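Local coordinates for protein alpha-1,4-endofucoidanase (Mariniflexile fucanivorans, PDB 6DLH) that hydrolyses fucoidan from within the chain as a retaining family 107 glycoside hydrolase, its catalytic part followed by probably immunoglobulin-like, calcium-binding domains, at residues A520-P525 and T529-S534; V556-F561 and F605-G610; L672-T677 and L683-T688. All coordinates share one frame; numbering follows the deposited sequence.

Contact 1 (A520-P525 and T529-S534); sequences AGFTNP and TPVWFS
Phe522 brings the CE1 side of its ring to the backbone of Trp532 and Phe533, and here the packing between 520-525 and 529-534 is most extensive. Its CE1 comes to 3.5 Å from Phe533 CA, and the carbonyl carbon of Trp532 lies at the ring edge, near its plane. The ring of Phe533 turns an edge to one face of Phe522 in a T-shaped pair, with centroids 5.9 Å apart and planes at 76°. Phe533 gets there with CG anti to the backbone N (chi1 171°), which brings its ring beside Gly521 O; Phe533 CD1 ends 3.7 Å from that oxygen. The chain reverses through three residues into strand 531-532, in a region consistent with an immunoglobulin-like fold: 520-525 is irregular, and the end-to-end directions are 159° apart. Val531 and Phe533 bond through their backbones to Tyr559 and Asp557 instead. Val531 points toward 520-525, CG2 near CD1 of Phe522, while its CG1 meets the ring carbon CG of Pro525 at 3.8 Å. Where Phe522 packs through many atoms, Pro525 and Thr523 face solvent and touch through few. Pro525 CG rests 3.4 Å from Thr529 O, and Thr529 OG1 bonds to Asp527 OD1. Thr523 offers Val531 CG2 little more than its carbonyl oxygen at 4.2 Å.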
loop_
_atom_site.group_PDB
_atom_site.type_symbol
_atom_site.label_atom_id
_atom_site.label_comp_id
_atom_site.label_asym_id
_atom_site.label_seq_id
_atom_site.Cartn_x
_atom_site.Cartn_y
_atom_site.Cartn_z
ATOM N N ALA A 520 6.798 -0.713 25.187
ATOM C CA ALA A 520 6.294 -1.232 26.448
ATOM C C ALA A 520 5.793 -2.660 26.245
ATOM O O ALA A 520 5.508 -3.067 25.120
ATOM C CB ALA A 520 5.211 -0.323 26.980
ATOM N N GLY A 521 5.715 -3.419 27.345
ATOM C CA GLY A 521 5.198 -4.778 27.320
ATOM C C GLY A 521 6.307 -5.826 27.256
ATOM O O GLY A 521 6.031 -7.025 27.283
ATOM N N PHE A 522 7.560 -5.360 27.182
ATOM C CA PHE A 522 8.706 -6.247 27.049
ATOM C C PHE A 522 9.699 -6.010 28.182
ATOM O O PHE A 522 9.989 -4.867 28.544
ATOM C CB PHE A 522 9.380 -6.070 25.685
ATOM C CG PHE A 522 8.595 -6.619 24.522
ATOM C CD1 PHE A 522 8.604 -7.977 24.237
ATOM C CD2 PHE A 522 7.844 -5.778 23.713
ATOM C CE1 PHE A 522 7.880 -8.483 23.169
ATOM C CE2 PHE A 522 7.123 -6.285 22.640
ATOM C CZ PHE A 522 7.141 -7.638 22.371
ATOM N N THR A 523 10.235 -7.119 28.703
ATOM C CA THR A 523 11.218 -7.105 29.772
ATOM C C THR A 523 12.568 -7.507 29.188
ATOM O O THR A 523 12.705 -8.606 28.663
ATOM C CB THR A 523 10.775 -8.038 30.911
ATOM O OG1 THR A 523 9.577 -7.497 31.473
ATOM C CG2 THR A 523 11.817 -8.227 31.994
ATOM N N ASN A 524 13.547 -6.598 29.281
ATOM C CA ASN A 524 14.913 -6.854 28.851
ATOM C C ASN A 524 15.510 -7.957 29.723
ATOM O O ASN A 524 15.602 -7.801 30.938
ATOM C CB ASN A 524 15.752 -5.571 28.880
ATOM C CG ASN A 524 17.117 -5.698 28.230
ATOM O OD1 ASN A 524 17.573 -6.794 27.918
ATOM N ND2 ASN A 524 17.793 -4.578 28.038
ATOM N N PRO A 525 15.922 -9.111 29.145
ATOM C CA PRO A 525 16.566 -10.168 29.930
ATOM C C PRO A 525 18.015 -9.849 30.307
ATOM O O PRO A 525 18.644 -10.592 31.058
ATOM C CB PRO A 525 16.466 -11.403 29.023
ATOM C CG PRO A 525 16.404 -10.838 27.612
ATOM C CD PRO A 525 15.763 -9.468 27.725
ATOM N N THR A 529 19.235 -11.771 24.734
ATOM C CA THR A 529 18.311 -12.757 24.190
ATOM C C THR A 529 17.103 -12.041 23.585
ATOM O O THR A 529 16.528 -11.146 24.211
ATOM C CB THR A 529 17.884 -13.773 25.262
ATOM O OG1 THR A 529 19.037 -14.287 25.929
ATOM C CG2 THR A 529 17.059 -14.923 24.720
ATOM N N PRO A 530 16.689 -12.386 22.341
ATOM C CA PRO A 530 15.445 -11.857 21.779
ATOM C C PRO A 530 14.286 -12.603 22.436
ATOM O O PRO A 530 14.404 -13.798 22.691
ATOM C CB PRO A 530 15.579 -12.178 20.285
ATOM C CG PRO A 530 16.423 -13.435 20.257
ATOM C CD PRO A 530 17.397 -13.278 21.410
ATOM N N VAL A 531 13.186 -11.882 22.709
ATOM C CA VAL A 531 12.115 -12.369 23.571
ATOM C C VAL A 531 10.758 -12.245 22.878
ATOM O O VAL A 531 10.520 -11.297 22.135
ATOM C CB VAL A 531 12.102 -11.631 24.926
ATOM C CG1 VAL A 531 13.232 -12.070 25.843
ATOM C CG2 VAL A 531 12.089 -10.119 24.760
ATOM N N TRP A 532 9.863 -13.198 23.165
ATOM C CA TRP A 532 8.464 -13.120 22.767
ATOM C C TRP A 532 7.668 -12.281 23.770
ATOM O O TRP A 532 8.119 -12.054 24.891
ATOM C CB TRP A 532 7.868 -14.525 22.634
ATOM C CG TRP A 532 8.442 -15.356 21.528
ATOM C CD1 TRP A 532 9.467 -16.252 21.622
ATOM C CD2 TRP A 532 7.995 -15.404 20.162
ATOM N NE1 TRP A 532 9.697 -16.848 20.411
ATOM C CE2 TRP A 532 8.813 -16.344 19.492
ATOM C CE3 TRP A 532 7.003 -14.735 19.434
ATOM C CZ2 TRP A 532 8.661 -16.633 18.136
ATOM C CZ3 TRP A 532 6.854 -15.023 18.095
ATOM C CH2 TRP A 532 7.669 -15.961 17.459
ATOM N N PHE A 533 6.478 -11.823 23.354
ATOM C CA PHE A 533 5.625 -10.987 24.188
ATOM C C PHE A 533 5.090 -11.791 25.376
ATOM O O PHE A 533 5.134 -11.321 26.510
ATOM C CB PHE A 533 4.510 -10.330 23.365
ATOM C CG PHE A 533 3.459 -9.623 24.185
ATOM C CD1 PHE A 533 3.702 -8.367 24.726
ATOM C CD2 PHE A 533 2.233 -10.225 24.437
ATOM C CE1 PHE A 533 2.739 -7.729 25.495
ATOM C CE2 PHE A 533 1.272 -9.589 25.211
ATOM C CZ PHE A 533 1.525 -8.341 25.739
ATOM N N SER A 534 4.602 -13.006 25.100
ATOM C CA SER A 534 4.088 -13.887 26.135
ATOM C C SER A 534 4.188 -15.348 25.703
ATOM O O SER A 534 4.546 -15.658 24.565
ATOM C CB SER A 534 2.676 -13.522 26.519
ATOM O OG SER A 534 1.776 -13.848 25.477
#

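Contact 2 (V556-F561 and F605-G610); sequences VDFYDF and FNVSDG. With CA (calcium ion), chain G.
Two carboxylate oxygens of like charge, Asp560 OD2 and Asp609 OD2, sit only 3.1 Å apart, a closeness explained by the calcium ion that both bind. The metal lies 2.3 Å from Asp609 OD2 and 2.5 Å from Asp560 OD2, and its positive charge should offset much of the repulsion between them. The two side chains cross at about a right angle, their carboxylate planes 57° apart. OD2 of each is the bonding oxygen; Asp560 OD1 stays farther from the calcium ion, at 2.9 Å. In Asp609, CG lies between the backbone N and the carbonyl carbon (chi1 68°), which helps bring OD2 to the metal. A water 2.6 Å from the calcium ion joins them, and Gly528, Glu562 and Asp564 complete the site. Asp609 OD1, turned from the metal, accepts from the backbone N of Ile611 and Leu612, which fixes the rotation of the carboxylate. The site lies at one end of what is probably an immunoglobulin-like beta-sandwich, where strand 558-559 and the end of strand 599-608 run nearly parallel without sharing backbone bonds. Two residues before the aspartates, the same strands meet through an apolar pair: CG2 of Val607 approaches CD1 of Phe558 obliquely, at 3.9 Å. The chain turns around Asp609, Gly610 N donating to Ser608 OG (2.8 Å, 163°) in an ST turn.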
loop_
_atom_site.group_PDB
_atom_site.type_symbol
_atom_site.label_atom_id
_atom_site.label_comp_id
_atom_site.label_asym_id
_atom_site.label_seq_id
_atom_site.Cartn_x
_atom_site.Cartn_y
_atom_site.Cartn_z
ATOM N N VAL A 556 5.690 -5.873 18.878
ATOM C CA VAL A 556 4.345 -6.257 19.287
ATOM C C VAL A 556 4.401 -7.681 19.834
ATOM O O VAL A 556 4.015 -7.925 20.976
ATOM C CB VAL A 556 3.327 -6.153 18.132
ATOM C CG1 VAL A 556 1.901 -6.416 18.599
ATOM C CG2 VAL A 556 3.408 -4.820 17.403
ATOM N N ASP A 557 4.907 -8.609 19.009
ATOM C CA ASP A 557 4.848 -10.031 19.317
ATOM C C ASP A 557 6.213 -10.558 19.766
ATOM O O ASP A 557 6.277 -11.571 20.460
ATOM C CB ASP A 557 4.243 -10.819 18.156
ATOM C CG ASP A 557 2.886 -10.281 17.742
ATOM O OD1 ASP A 557 1.956 -10.359 18.560
ATOM O OD2 ASP A 557 2.780 -9.761 16.617
ATOM N N PHE A 558 7.293 -9.868 19.369
ATOM C CA PHE A 558 8.654 -10.272 19.690
ATOM C C PHE A 558 9.554 -9.041 19.622
ATOM O O PHE A 558 9.189 -8.048 18.996
ATOM C CB PHE A 558 9.100 -11.412 18.769
ATOM C CG PHE A 558 9.135 -11.055 17.302
ATOM C CD1 PHE A 558 10.302 -10.585 16.711
ATOM C CD2 PHE A 558 8.000 -11.173 16.514
ATOM C CE1 PHE A 558 10.330 -10.243 15.367
ATOM C CE2 PHE A 558 8.028 -10.826 15.172
ATOM C CZ PHE A 558 9.194 -10.365 14.600
ATOM N N TYR A 559 10.725 -9.095 20.265
ATOM C CA TYR A 559 11.566 -7.908 20.319
ATOM C C TYR A 559 12.999 -8.248 20.728
ATOM O O TYR A 559 13.248 -9.285 21.336
ATOM C CB TYR A 559 10.940 -6.846 21.230
ATOM C CG TYR A 559 11.682 -5.535 21.253
ATOM C CD1 TYR A 559 11.633 -4.663 20.172
ATOM C CD2 TYR A 559 12.447 -5.167 22.351
ATOM C CE1 TYR A 559 12.314 -3.455 20.191
ATOM C CE2 TYR A 559 13.138 -3.966 22.379
ATOM C CZ TYR A 559 13.071 -3.106 21.297
ATOM O OH TYR A 559 13.748 -1.919 21.325
ATOM N N ASP A 560 13.931 -7.345 20.388
ATOM C CA ASP A 560 15.346 -7.497 20.690
ATOM C C ASP A 560 15.902 -6.157 21.164
ATOM O O ASP A 560 15.795 -5.147 20.465
ATOM C CB ASP A 560 16.131 -8.028 19.487
ATOM C CG ASP A 560 17.593 -8.304 19.801
ATOM O OD1 ASP A 560 18.375 -7.323 19.959
ATOM O OD2 ASP A 560 17.945 -9.486 19.906
ATOM N N PHE A 561 16.532 -6.166 22.343
ATOM C CA PHE A 561 16.841 -4.914 23.018
ATOM C C PHE A 561 18.105 -4.275 22.455
ATOM O O PHE A 561 18.420 -3.143 22.814
ATOM C CB PHE A 561 16.879 -5.086 24.539
ATOM C CG PHE A 561 15.513 -5.047 25.173
ATOM C CD1 PHE A 561 14.755 -6.202 25.298
ATOM C CD2 PHE A 561 14.974 -3.847 25.618
ATOM C CE1 PHE A 561 13.489 -6.159 25.863
ATOM C CE2 PHE A 561 13.709 -3.805 26.187
ATOM C CZ PHE A 561 12.969 -4.963 26.304
ATOM N N PHE A 605 7.481 -21.697 18.371
ATOM C CA PHE A 605 8.123 -20.704 17.526
ATOM C C PHE A 605 9.417 -20.202 18.169
ATOM O O PHE A 605 9.437 -19.809 19.337
ATOM C CB PHE A 605 7.130 -19.606 17.126
ATOM C CG PHE A 605 6.234 -19.982 15.971
ATOM C CD1 PHE A 605 5.076 -20.724 16.174
ATOM C CD2 PHE A 605 6.559 -19.616 14.670
ATOM C CE1 PHE A 605 4.261 -21.084 15.109
ATOM C CE2 PHE A 605 5.742 -19.975 13.605
ATOM C CZ PHE A 605 4.599 -20.716 13.826
ATOM N N ASN A 606 10.504 -20.233 17.393
ATOM C CA ASN A 606 11.786 -19.713 17.844
ATOM C C ASN A 606 12.005 -18.326 17.245
ATOM O O ASN A 606 11.734 -18.116 16.069
ATOM C CB ASN A 606 12.948 -20.649 17.491
ATOM C CG ASN A 606 14.278 -20.156 18.023
ATOM O OD1 ASN A 606 14.614 -20.378 19.188
ATOM N ND2 ASN A 606 15.044 -19.481 17.181
ATOM N N VAL A 607 12.495 -17.392 18.067
ATOM C CA VAL A 607 13.005 -16.117 17.594
ATOM C C VAL A 607 14.487 -16.045 17.956
ATOM O O VAL A 607 14.843 -16.235 19.118
ATOM C CB VAL A 607 12.208 -14.923 18.163
ATOM C CG1 VAL A 607 12.257 -14.861 19.683
ATOM C CG2 VAL A 607 12.650 -13.595 17.561
ATOM N N SER A 608 15.337 -15.764 16.955
ATOM C CA SER A 608 16.781 -15.779 17.137
ATOM C C SER A 608 17.400 -14.477 16.629
ATOM O O SER A 608 16.841 -13.837 15.740
ATOM C CB SER A 608 17.383 -16.976 16.451
ATOM O OG SER A 608 18.777 -16.786 16.263
ATOM N N ASP A 609 18.551 -14.092 17.195
ATOM C CA ASP A 609 19.317 -12.975 16.659
ATOM C C ASP A 609 20.609 -13.485 16.021
ATOM O O ASP A 609 21.533 -12.707 15.764
ATOM C CB ASP A 609 19.526 -11.847 17.682
ATOM C CG ASP A 609 20.422 -12.193 18.864
ATOM O OD1 ASP A 609 21.123 -13.239 18.788
ATOM O OD2 ASP A 609 20.410 -11.410 19.863
ATOM N N GLY A 610 20.672 -14.796 15.779
ATOM C CA GLY A 610 21.892 -15.404 15.279
ATOM C C GLY A 610 22.840 -15.906 16.373
ATOM O O GLY A 610 23.725 -16.703 16.081
HETATM CA CA CA G . 20.230 -9.375 20.946
HETATM O O HOH W 1 22.603 -10.145 21.589
#

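Contact 3 (L672-T677 and L683-T688); sequences LTITKT and LTIQQT
Lys676 reaches across from strand 674-678 to the carbonyl oxygen of Leu683. CB points toward the 683-688 run, and CG stands anti to the backbone N (chi1 -170°); beyond it the chain is fully extended. CD comes to 3.8 Å from Leu683 O and CE to 3.4 Å from that same oxygen, before NZ closes on it in a hydrogen bond of 2.9 Å. The ammonium lies 16° off the carbonyl plane, with a C=O...N angle of 158°. NZ also bonds to Pro680 O and, weakly, to Gly679 O, collecting three carbonyls at the link between the two strands. Phe711 of strand 705-713 packs against the lysine chain. Two residues earlier in the chain, Ile674 meets Ile685, the two crossing at about a right angle: CD1 of Ile685 presses on CG2 of Ile674 at 3.5 Å, tighter than usual for two methyls, and Ile685 CG2 lies 3.8 Å from Ile674 O. The two runs point in nearly opposite directions, yet each bonds through its backbone to other neighbours, 674-678 to strand 705-713 and 684-689 to strand 692-697. Such side-chain packing between edge strands of two facing sheets fits the immunoglobulin-like beta-sandwich that is probable here.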
loop_
_atom_site.group_PDB
_atom_site.type_symbol
_atom_site.label_atom_id
_atom_site.label_comp_id
_atom_site.label_asym_id
_atom_site.label_seq_id
_atom_site.Cartn_x
_atom_site.Cartn_y
_atom_site.Cartn_z
ATOM N N LEU A 672 -12.676 -38.590 0.593
ATOM C CA LEU A 672 -14.048 -38.948 0.268
ATOM C C LEU A 672 -14.114 -39.500 -1.154
ATOM O O LEU A 672 -13.271 -39.180 -1.996
ATOM C CB LEU A 672 -14.961 -37.723 0.397
ATOM C CG LEU A 672 -15.228 -37.180 1.803
ATOM C CD1 LEU A 672 -15.052 -38.249 2.874
ATOM C CD2 LEU A 672 -14.354 -35.972 2.100
ATOM N N THR A 673 -15.137 -40.328 -1.396
ATOM C CA THR A 673 -15.485 -40.807 -2.725
ATOM C C THR A 673 -16.962 -40.501 -2.970
ATOM O O THR A 673 -17.782 -40.675 -2.077
ATOM C CB THR A 673 -15.164 -42.301 -2.883
ATOM O OG1 THR A 673 -13.802 -42.540 -2.520
ATOM C CG2 THR A 673 -15.408 -42.824 -4.283
ATOM N N ILE A 674 -17.273 -39.996 -4.169
ATOM C CA ILE A 674 -18.649 -39.837 -4.614
ATOM C C ILE A 674 -18.879 -40.786 -5.790
ATOM O O ILE A 674 -18.183 -40.733 -6.806
ATOM C CB ILE A 674 -18.997 -38.365 -4.939
ATOM C CG1 ILE A 674 -18.676 -37.435 -3.765
ATOM C CG2 ILE A 674 -20.450 -38.230 -5.375
ATOM C CD1 ILE A 674 -19.081 -35.995 -3.978
ATOM N N THR A 675 -19.838 -41.696 -5.603
ATOM C CA THR A 675 -20.284 -42.605 -6.645
ATOM C C THR A 675 -21.751 -42.307 -6.944
ATOM O O THR A 675 -22.497 -41.879 -6.068
ATOM C CB THR A 675 -20.051 -44.065 -6.236
ATOM O OG1 THR A 675 -20.780 -44.255 -5.025
ATOM C CG2 THR A 675 -18.593 -44.395 -6.000
ATOM N N LYS A 676 -22.138 -42.489 -8.207
ATOM C CA LYS A 676 -23.522 -42.320 -8.609
ATOM C C LYS A 676 -24.257 -43.612 -8.273
ATOM O O LYS A 676 -23.684 -44.695 -8.404
ATOM C CB LYS A 676 -23.606 -42.032 -10.108
ATOM C CG LYS A 676 -24.976 -41.607 -10.619
ATOM C CD LYS A 676 -25.040 -41.646 -12.130
ATOM C CE LYS A 676 -26.303 -41.039 -12.698
ATOM N NZ LYS A 676 -26.285 -41.095 -14.179
ATOM N N THR A 677 -25.520 -43.473 -7.845
ATOM C CA THR A 677 -26.326 -44.611 -7.435
ATOM C C THR A 677 -27.644 -44.680 -8.211
ATOM O O THR A 677 -28.223 -45.761 -8.304
ATOM C CB THR A 677 -26.471 -44.694 -5.907
ATOM O OG1 THR A 677 -27.062 -43.473 -5.463
ATOM C CG2 THR A 677 -25.163 -44.966 -5.189
ATOM N N LEU A 683 -25.758 -37.637 -17.065
ATOM C CA LEU A 683 -24.910 -36.961 -16.092
ATOM C C LEU A 683 -24.034 -37.976 -15.356
ATOM O O LEU A 683 -24.539 -38.898 -14.716
ATOM C CB LEU A 683 -25.799 -36.165 -15.128
ATOM C CG LEU A 683 -25.086 -35.410 -14.000
ATOM C CD1 LEU A 683 -24.773 -33.973 -14.399
ATOM C CD2 LEU A 683 -25.925 -35.417 -12.734
ATOM N N THR A 684 -22.710 -37.804 -15.456
ATOM C CA THR A 684 -21.780 -38.602 -14.670
ATOM C C THR A 684 -20.957 -37.687 -13.764
ATOM O O THR A 684 -21.133 -36.472 -13.778
ATOM C CB THR A 684 -20.900 -39.510 -15.542
ATOM O OG1 THR A 684 -20.100 -38.715 -16.421
ATOM C CG2 THR A 684 -21.689 -40.537 -16.329
ATOM N N ILE A 685 -20.065 -38.288 -12.971
ATOM C CA ILE A 685 -19.223 -37.532 -12.064
ATOM C C ILE A 685 -17.806 -38.066 -12.194
ATOM O O ILE A 685 -17.607 -39.268 -12.375
ATOM C CB ILE A 685 -19.728 -37.623 -10.606
ATOM C CG1 ILE A 685 -19.233 -36.448 -9.757
ATOM C CG2 ILE A 685 -19.376 -38.967 -9.975
ATOM C CD1 ILE A 685 -19.617 -36.524 -8.294
ATOM N N GLN A 686 -16.834 -37.155 -12.112
ATOM C CA GLN A 686 -15.446 -37.557 -11.980
ATOM C C GLN A 686 -14.738 -36.592 -11.037
ATOM O O GLN A 686 -15.043 -35.401 -11.007
ATOM C CB GLN A 686 -14.764 -37.660 -13.346
ATOM C CG GLN A 686 -13.532 -38.556 -13.328
ATOM C CD GLN A 686 -13.017 -38.869 -14.712
ATOM O OE1 GLN A 686 -12.893 -37.989 -15.564
ATOM N NE2 GLN A 686 -12.710 -40.137 -14.944
ATOM N N GLN A 687 -13.800 -37.138 -10.263
ATOM C CA GLN A 687 -12.966 -36.341 -9.382
ATOM C C GLN A 687 -12.117 -35.388 -10.220
ATOM O O GLN A 687 -11.408 -35.818 -11.131
ATOM C CB GLN A 687 -12.095 -37.254 -8.518
ATOM C CG GLN A 687 -11.530 -36.561 -7.289
ATOM C CD GLN A 687 -10.938 -37.530 -6.298
ATOM O OE1 GLN A 687 -10.624 -38.675 -6.622
ATOM N NE2 GLN A 687 -10.782 -37.071 -5.068
ATOM N N THR A 688 -12.229 -34.091 -9.911
ATOM C CA THR A 688 -11.371 -33.076 -10.500
ATOM C C THR A 688 -10.043 -33.084 -9.747
ATOM O O THR A 688 -8.999 -33.401 -10.319
ATOM C CB THR A 688 -12.070 -31.709 -10.534
ATOM O OG1 THR A 688 -13.271 -31.854 -11.292
ATOM C CG2 THR A 688 -11.224 -30.614 -11.150
#

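How the contacts relate
From the N terminus, the catalytic part and a first, probably immunoglobulin-like domain come before any of these contacts. Contact 1 closes the shortest loop, three residues long, where the chain runs into strand 531-532. Contact 2 opens after it and closes a span of 43 residues, bringing the strand beside 531-532 against 599-608 of a four-stranded sheet. The two adjoin, centres about 8 Å apart: strands 531-532 and 558-559 pair antiparallel, and Trp532 packs on Phe605 and Val607. Contact 3 follows in a further domain, probably also immunoglobulin-like, joining its two sheets across a five-residue link, its centre about 50 Å from that of contact 2. All three lie in series; none nests or crosses.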